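Local coordinates for complement factor H (Mus musculus, PDB 2YBY), which regulates complement in innate immunity, represented by two consecutive sushi domains of its chain, the sixth and seventh, at residues A[7-12]-A[20-25]; A[14-19]-A[32-37]. The protein carries 1 engineered substitution. All blocks are in the same frame, centred on the assembly; numbering follows the deposited sequence.

Contact 1: residues A[7-12]-A[20-25]; sequences FPQFKY and SLRPNF
Phe7 meets Arg22 over one face of its ring and Phe25 at the edge, the two residues of 20-25 that carry this contact. Its CG stands anti to the backbone N (chi1 177°). Arg22 CG sits over the middle of the ring face, 3.7 Å from the Phe7 ring centroid and almost on the normal, a CH-pi contact. The arginine chain, extended from CG to NE, crosses the ring at about a right angle and lays the guanidinium over its CD2-CE2 rim, with Phe7 CE2 against one guanidinium face, 3.3 Å from Arg22 NH1. The two planes are 35° apart. Phe25 comes obliquely to the edge of the Phe7 ring, planes at 58°, its CD2 3.7 Å from Phe7 CD1, while Phe25 CB and CG pack on Phe7 N and CA. Pro8 follows with CD over one face of the Phe25 ring, 4.0 Å from its centroid and offset toward CE1 and CZ, a second CH-pi contact. Gln9 closes the contact at the surface: its amide crosses the guanidinium steeply, Gln9 NE2 and Arg22 NH2 3.9 Å apart. No hydrogen bond crosses between the segments. Within 20-25, Asn24 N bonds Leu21 O at 2.8 Å and Phe25 N bonds Arg22 O. This packing joins the sushi-domain loop before strand 13-15 to the 3-10 segment 22-24, which follows helix 18-21, and to Phe25 after it; Pro8 and Phe25 both touch Leu15 of strand 13-15, Pro8 also Leu52 of strand 50-55, and Phe25 meets Tyr33 of strand 32-37.

Contact 2: residues A[14-19]-A[32-37]; sequences RLYYEE and KYSYKC
Tyr16 crosses Ser34, Tyr35 and Lys36 with its ring, its CG anti to the carbonyl carbon (chi1 -76°). CB starts beside Ser34 OG; CD2 comes within 3.5 Å of that Ser34 OG, and CE2 then packs on the carbonyl group of Tyr35. Farther out, CE1 and CZ meet Lys36 CD, and Tyr16 OH ends 3.6 Å from Lys36 CB. Lys36 CG lies over the ring face, toward the rim, in a CH-pi contact 4.3 Å from the Tyr16 ring centroid, as the extended lysine chain crosses the tyrosine at about a right angle. The backbones pair antiparallel. Arg14 and Lys36 form a hydrogen-bonded pair, Arg14 N to Lys36 O at 3.0 Å and Lys36 N to Arg14 O at 3.1 Å. Beyond the non-hydrogen-bonded pair Leu15-Tyr35, Tyr16 N bonds Ser34 O, nearly straight at the hydrogen (165°) but tilted 31° from the carbonyl plane. One water donates to both Ser34 O and Tyr16 O, 2.7 Å each, just past strand 13-15. Leu15 leaves the backbone pointing away from 32-37, but its methyls return, CD1 to Tyr33 CB and CD2 to Tyr35 CB. Arg14 NH2 makes a salt bridge to Asp38. Strand 13-15 edges the sushi domain's three-stranded antiparallel sheet, with 32-37 central and 50-55 beyond; helix 18-21 follows, and Cys37-Cys65, one of the repeat's two disulfides beside Cys5-Cys54, ends the central strand.

Contacts 1 and 2 belong to the same sushi domain and interleave along the chain, their centres about 7 Å apart. Their segments share helix 18-21, but its residues hardly touch across either contact. Contact 1 is a surface patch with no hydrogen bond across it, built from aromatic rings, a proline and an arginine's aliphatic chain and guanidinium. Contact 2 is partly buried and rests on backbone hydrogen bonds within a sheet, with a tyrosine-lysine CH-pi contact on one side. They touch directly: Pro8 CG packs on Leu15 CD1 and Phe7 CZ on Glu18 CG, while Tyr12 O reaches Cys37 CB.

Contact 1: residues A[7-12]-A[20-25]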
loop_
_atom_site.group_PDB
_atom_site.type_symbol
_atom_site.label_atom_id
_atom_site.label_comp_id
_atom_site.label_asym_id
_atom_site.label_seq_id
_atom_site.Cartn_x
_atom_site.Cartn_y
_atom_site.Cartn_z
ATOM N N PHE A 7 20.172 -8.326 -4.710
ATOM C CA PHE A 7 19.755 -6.923 -4.668
ATOM C C PHE A 7 18.266 -6.835 -5.067
ATOM O O PHE A 7 17.908 -7.334 -6.148
ATOM C CB PHE A 7 20.646 -6.065 -5.597
ATOM C CG PHE A 7 20.224 -4.615 -5.666
ATOM C CD1 PHE A 7 20.108 -3.851 -4.513
ATOM C CD2 PHE A 7 19.886 -4.032 -6.883
ATOM C CE1 PHE A 7 19.650 -2.537 -4.576
ATOM C CE2 PHE A 7 19.431 -2.726 -6.937
ATOM C CZ PHE A 7 19.322 -1.995 -5.791
ATOM N N PRO A 8 17.377 -6.343 -4.175
ATOM C CA PRO A 8 15.945 -6.342 -4.497
ATOM C C PRO A 8 15.514 -5.201 -5.390
ATOM O O PRO A 8 15.700 -4.023 -5.032
ATOM C CB PRO A 8 15.283 -6.249 -3.124
ATOM C CG PRO A 8 16.220 -5.509 -2.296
ATOM C CD PRO A 8 17.613 -5.806 -2.820
ATOM N N GLN A 9 14.938 -5.544 -6.557
ATOM C CA GLN A 9 14.395 -4.553 -7.501
ATOM C C GLN A 9 12.939 -4.895 -7.771
ATOM O O GLN A 9 12.653 -6.015 -8.153
ATOM C CB GLN A 9 15.186 -4.538 -8.778
ATOM C CG GLN A 9 16.641 -4.235 -8.493
ATOM C CD GLN A 9 17.435 -3.997 -9.744
ATOM O OE1 GLN A 9 17.447 -2.895 -10.284
ATOM N NE2 GLN A 9 18.102 -5.030 -10.223
ATOM N N PHE A 10 12.008 -3.961 -7.496
ATOM C CA PHE A 10 10.574 -4.236 -7.589
ATOM C C PHE A 10 9.834 -3.013 -8.128
ATOM O O PHE A 10 10.447 -1.959 -8.222
ATOM C CB PHE A 10 10.032 -4.621 -6.201
ATOM C CG PHE A 10 10.452 -3.728 -5.054
ATOM C CD1 PHE A 10 11.661 -3.939 -4.386
ATOM C CD2 PHE A 10 9.697 -2.630 -4.700
ATOM C CE1 PHE A 10 12.032 -3.123 -3.316
ATOM C CE2 PHE A 10 10.099 -1.784 -3.666
ATOM C CZ PHE A 10 11.271 -2.031 -2.986
ATOM N N LYS A 11 8.565 -3.157 -8.539
ATOM C CA LYS A 11 7.824 -2.030 -9.090
ATOM C C LYS A 11 7.312 -1.087 -8.040
ATOM O O LYS A 11 7.007 -1.482 -6.910
ATOM C CB LYS A 11 6.618 -2.492 -9.935
ATOM C CG LYS A 11 6.998 -3.231 -11.205
ATOM C CD LYS A 11 5.834 -3.276 -12.204
ATOM C CE LYS A 11 5.844 -2.132 -13.184
ATOM N NZ LYS A 11 4.734 -2.261 -14.163
ATOM N N TYR A 12 7.168 0.160 -8.436
ATOM C CA TYR A 12 6.570 1.220 -7.683
ATOM C C TYR A 12 7.229 1.596 -6.360
ATOM O O TYR A 12 6.585 2.173 -5.488
ATOM C CB TYR A 12 5.090 0.930 -7.467
ATOM C CG TYR A 12 4.371 0.474 -8.714
ATOM C CD1 TYR A 12 4.360 1.258 -9.862
ATOM C CD2 TYR A 12 3.687 -0.732 -8.743
ATOM C CE1 TYR A 12 3.653 0.863 -10.998
ATOM C CE2 TYR A 12 2.986 -1.142 -9.874
ATOM C CZ TYR A 12 3.004 -0.358 -11.013
ATOM O OH TYR A 12 2.312 -0.740 -12.145
ATOM N N SER A 20 24.628 3.180 -1.563
ATOM C CA SER A 20 25.526 2.708 -0.503
ATOM C C SER A 20 25.333 1.167 -0.303
ATOM O O SER A 20 26.285 0.457 0.064
ATOM C CB SER A 20 25.231 3.444 0.803
ATOM O OG SER A 20 25.592 2.689 1.946
ATOM N N LEU A 21 24.101 0.644 -0.608
ATOM C CA LEU A 21 23.756 -0.763 -0.383
ATOM C C LEU A 21 23.882 -1.779 -1.523
ATOM O O LEU A 21 24.225 -2.919 -1.219
ATOM C CB LEU A 21 22.329 -0.833 0.171
ATOM C CG LEU A 21 22.136 -0.294 1.567
ATOM C CD1 LEU A 21 20.645 -0.248 1.903
ATOM C CD2 LEU A 21 22.902 -1.143 2.615
ATOM N N ARG A 22 23.577 -1.430 -2.766
ATOM C CA ARG A 22 23.580 -2.361 -3.921
ATOM C C ARG A 22 24.787 -3.317 -3.936
ATOM O O ARG A 22 24.607 -4.534 -3.964
ATOM C CB ARG A 22 23.436 -1.598 -5.230
ATOM C CG ARG A 22 23.342 -2.455 -6.461
ATOM C CD ARG A 22 22.996 -1.565 -7.619
ATOM N NE ARG A 22 22.613 -2.350 -8.788
ATOM C CZ ARG A 22 21.608 -2.076 -9.622
ATOM N NH1 ARG A 22 20.840 -1.005 -9.433
ATOM N NH2 ARG A 22 21.360 -2.874 -10.652
ATOM N N PRO A 23 26.014 -2.794 -3.755
ATOM C CA PRO A 23 27.195 -3.689 -3.715
ATOM C C PRO A 23 27.282 -4.681 -2.543
ATOM O O PRO A 23 28.113 -5.604 -2.582
ATOM C CB PRO A 23 28.351 -2.696 -3.637
ATOM C CG PRO A 23 27.809 -1.442 -4.271
ATOM C CD PRO A 23 26.421 -1.374 -3.758
ATOM N N ASN A 24 26.513 -4.455 -1.471
ATOM C CA ASN A 24 26.492 -5.308 -0.273
ATOM C C ASN A 24 25.821 -6.666 -0.560
ATOM O O ASN A 24 26.042 -7.627 0.171
ATOM C CB ASN A 24 25.710 -4.591 0.845
ATOM C CG ASN A 24 26.140 -4.928 2.245
ATOM O OD1 ASN A 24 26.052 -6.079 2.689
ATOM N ND2 ASN A 24 26.576 -3.917 2.990
ATOM N N PHE A 25 25.005 -6.728 -1.617
ATOM C CA PHE A 25 24.213 -7.894 -1.991
ATOM C C PHE A 25 25.042 -8.934 -2.746
ATOM O O PHE A 25 25.970 -8.565 -3.465
ATOM C CB PHE A 25 22.968 -7.450 -2.797
ATOM C CG PHE A 25 22.006 -6.697 -1.910
ATOM C CD1 PHE A 25 21.093 -7.372 -1.130
ATOM C CD2 PHE A 25 22.107 -5.327 -1.753
ATOM C CE1 PHE A 25 20.253 -6.686 -0.260
ATOM C CE2 PHE A 25 21.269 -4.648 -0.871
ATOM C CZ PHE A 25 20.394 -5.345 -0.078
#

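Contact 2: residues A[14-19]-A[32-37]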
loop_
_atom_site.group_PDB
_atom_site.type_symbol
_atom_site.label_atom_id
_atom_site.label_comp_id
_atom_site.label_asym_id
_atom_site.label_seq_id
_atom_site.Cartn_x
_atom_site.Cartn_y
_atom_site.Cartn_z
ATOM N N ARG A 14 11.394 1.556 -4.040
ATOM C CA ARG A 14 12.806 1.180 -3.932
ATOM C C ARG A 14 13.322 1.224 -2.525
ATOM O O ARG A 14 12.811 1.943 -1.695
ATOM C CB ARG A 14 13.677 2.143 -4.773
ATOM C CG ARG A 14 13.384 3.586 -4.377
ATOM C CD ARG A 14 13.361 4.551 -5.523
ATOM N NE ARG A 14 12.083 4.574 -6.248
ATOM C CZ ARG A 14 11.794 3.903 -7.370
ATOM N NH1 ARG A 14 12.691 3.092 -7.927
ATOM N NH2 ARG A 14 10.599 4.031 -7.935
ATOM N N LEU A 15 14.399 0.506 -2.274
ATOM C CA LEU A 15 15.113 0.645 -1.018
ATOM C C LEU A 15 15.626 2.077 -0.870
ATOM O O LEU A 15 16.022 2.738 -1.858
ATOM C CB LEU A 15 16.380 -0.245 -1.009
ATOM C CG LEU A 15 16.224 -1.756 -1.044
ATOM C CD1 LEU A 15 17.500 -2.454 -0.573
ATOM C CD2 LEU A 15 15.073 -2.219 -0.265
ATOM N N TYR A 16 15.708 2.533 0.384
ATOM C CA TYR A 16 16.428 3.746 0.694
ATOM C C TYR A 16 17.921 3.381 0.559
ATOM O O TYR A 16 18.304 2.220 0.710
ATOM C CB TYR A 16 16.192 4.211 2.126
ATOM C CG TYR A 16 14.855 4.877 2.373
ATOM C CD1 TYR A 16 14.704 6.254 2.247
ATOM C CD2 TYR A 16 13.763 4.145 2.822
ATOM C CE1 TYR A 16 13.477 6.869 2.485
ATOM C CE2 TYR A 16 12.551 4.758 3.116
ATOM C CZ TYR A 16 12.424 6.126 2.990
ATOM O OH TYR A 16 11.200 6.703 3.276
ATOM N N TYR A 17 18.760 4.366 0.242
ATOM C CA TYR A 17 20.221 4.140 0.169
ATOM C C TYR A 17 20.634 3.066 -0.810
ATOM O O TYR A 17 21.592 2.329 -0.567
ATOM C CB TYR A 17 20.762 3.778 1.552
ATOM C CG TYR A 17 20.389 4.833 2.547
ATOM C CD1 TYR A 17 20.756 6.154 2.351
ATOM C CD2 TYR A 17 19.665 4.518 3.687
ATOM C CE1 TYR A 17 20.382 7.146 3.247
ATOM C CE2 TYR A 17 19.312 5.496 4.609
ATOM C CZ TYR A 17 19.666 6.812 4.381
ATOM O OH TYR A 17 19.317 7.798 5.268
ATOM N N GLU A 18 19.927 2.988 -1.904
ATOM C CA GLU A 18 20.170 1.996 -2.947
ATOM C C GLU A 18 21.682 1.953 -3.350
ATOM O O GLU A 18 22.260 0.866 -3.474
ATOM C CB GLU A 18 19.281 2.334 -4.155
ATOM C CG GLU A 18 18.452 1.177 -4.646
ATOM C CD GLU A 18 17.639 1.425 -5.908
ATOM O OE1 GLU A 18 17.668 2.565 -6.426
ATOM O OE2 GLU A 18 16.925 0.491 -6.348
ATOM N N GLU A 19 22.365 3.153 -3.442
ATOM C CA GLU A 19 23.789 3.197 -3.917
ATOM C C GLU A 19 24.830 2.808 -2.831
ATOM O O GLU A 19 25.819 2.198 -3.195
ATOM C CB GLU A 19 24.152 4.512 -4.623
ATOM C CG GLU A 19 23.267 5.609 -5.184
ATOM C CD GLU A 19 21.914 6.043 -4.638
ATOM O OE1 GLU A 19 21.736 6.143 -3.419
ATOM O OE2 GLU A 19 20.995 6.278 -5.431
ATOM N N LYS A 32 17.225 -6.963 6.954
ATOM C CA LYS A 32 16.068 -6.199 6.491
ATOM C C LYS A 32 16.516 -4.843 6.063
ATOM O O LYS A 32 17.543 -4.348 6.531
ATOM C CB LYS A 32 14.975 -6.127 7.550
ATOM C CG LYS A 32 15.373 -5.362 8.800
ATOM C CD LYS A 32 14.272 -5.420 9.859
ATOM C CE LYS A 32 14.506 -4.498 11.025
ATOM N NZ LYS A 32 15.735 -4.814 11.822
ATOM N N TYR A 33 15.759 -4.226 5.135
ATOM C CA TYR A 33 16.147 -2.937 4.581
ATOM C C TYR A 33 14.942 -2.051 4.443
ATOM O O TYR A 33 13.933 -2.517 3.957
ATOM C CB TYR A 33 16.801 -3.139 3.201
ATOM C CG TYR A 33 18.082 -3.931 3.305
ATOM C CD1 TYR A 33 19.263 -3.316 3.688
ATOM C CD2 TYR A 33 18.067 -5.320 3.267
ATOM C CE1 TYR A 33 20.428 -4.047 3.906
ATOM C CE2 TYR A 33 19.220 -6.065 3.513
ATOM C CZ TYR A 33 20.401 -5.417 3.820
ATOM O OH TYR A 33 21.550 -6.096 4.133
ATOM N N SER A 34 15.044 -0.761 4.847
ATOM C CA SER A 34 13.922 0.138 4.720
ATOM C C SER A 34 13.686 0.469 3.259
ATOM O O SER A 34 14.642 0.565 2.476
ATOM C CB SER A 34 14.191 1.407 5.534
ATOM O OG SER A 34 15.368 2.054 5.096
ATOM N N TYR A 35 12.418 0.666 2.877
ATOM C CA TYR A 35 12.062 1.036 1.517
ATOM C C TYR A 35 10.871 1.954 1.532
ATOM O O TYR A 35 10.140 2.034 2.522
ATOM C CB TYR A 35 11.800 -0.196 0.620
ATOM C CG TYR A 35 10.490 -0.909 0.883
ATOM C CD1 TYR A 35 10.402 -1.903 1.835
ATOM C CD2 TYR A 35 9.350 -0.612 0.138
ATOM C CE1 TYR A 35 9.209 -2.595 2.055
ATOM C CE2 TYR A 35 8.141 -1.259 0.381
ATOM C CZ TYR A 35 8.084 -2.279 1.320
ATOM O OH TYR A 35 6.927 -2.985 1.560
ATOM N N LYS A 36 10.663 2.619 0.426
ATOM C CA LYS A 36 9.537 3.530 0.255
ATOM C C LYS A 36 8.904 3.244 -1.095
ATOM O O LYS A 36 9.487 2.533 -1.928
ATOM C CB LYS A 36 10.006 4.996 0.355
ATOM C CG LYS A 36 11.008 5.369 -0.714
ATOM C CD LYS A 36 11.449 6.833 -0.652
ATOM C CE LYS A 36 12.484 7.138 -1.716
ATOM N NZ LYS A 36 12.727 8.600 -1.856
ATOM N N CYS A 37 7.712 3.750 -1.288
ATOM C CA CYS A 37 6.975 3.556 -2.520
ATOM C C CYS A 37 6.753 4.875 -3.231
ATOM O O CYS A 37 6.675 5.927 -2.616
ATOM C CB CYS A 37 5.651 2.853 -2.247
ATOM S SG CYS A 37 5.831 1.255 -1.424
HETATM O O HOH W 1 17.380 0.564 2.699
#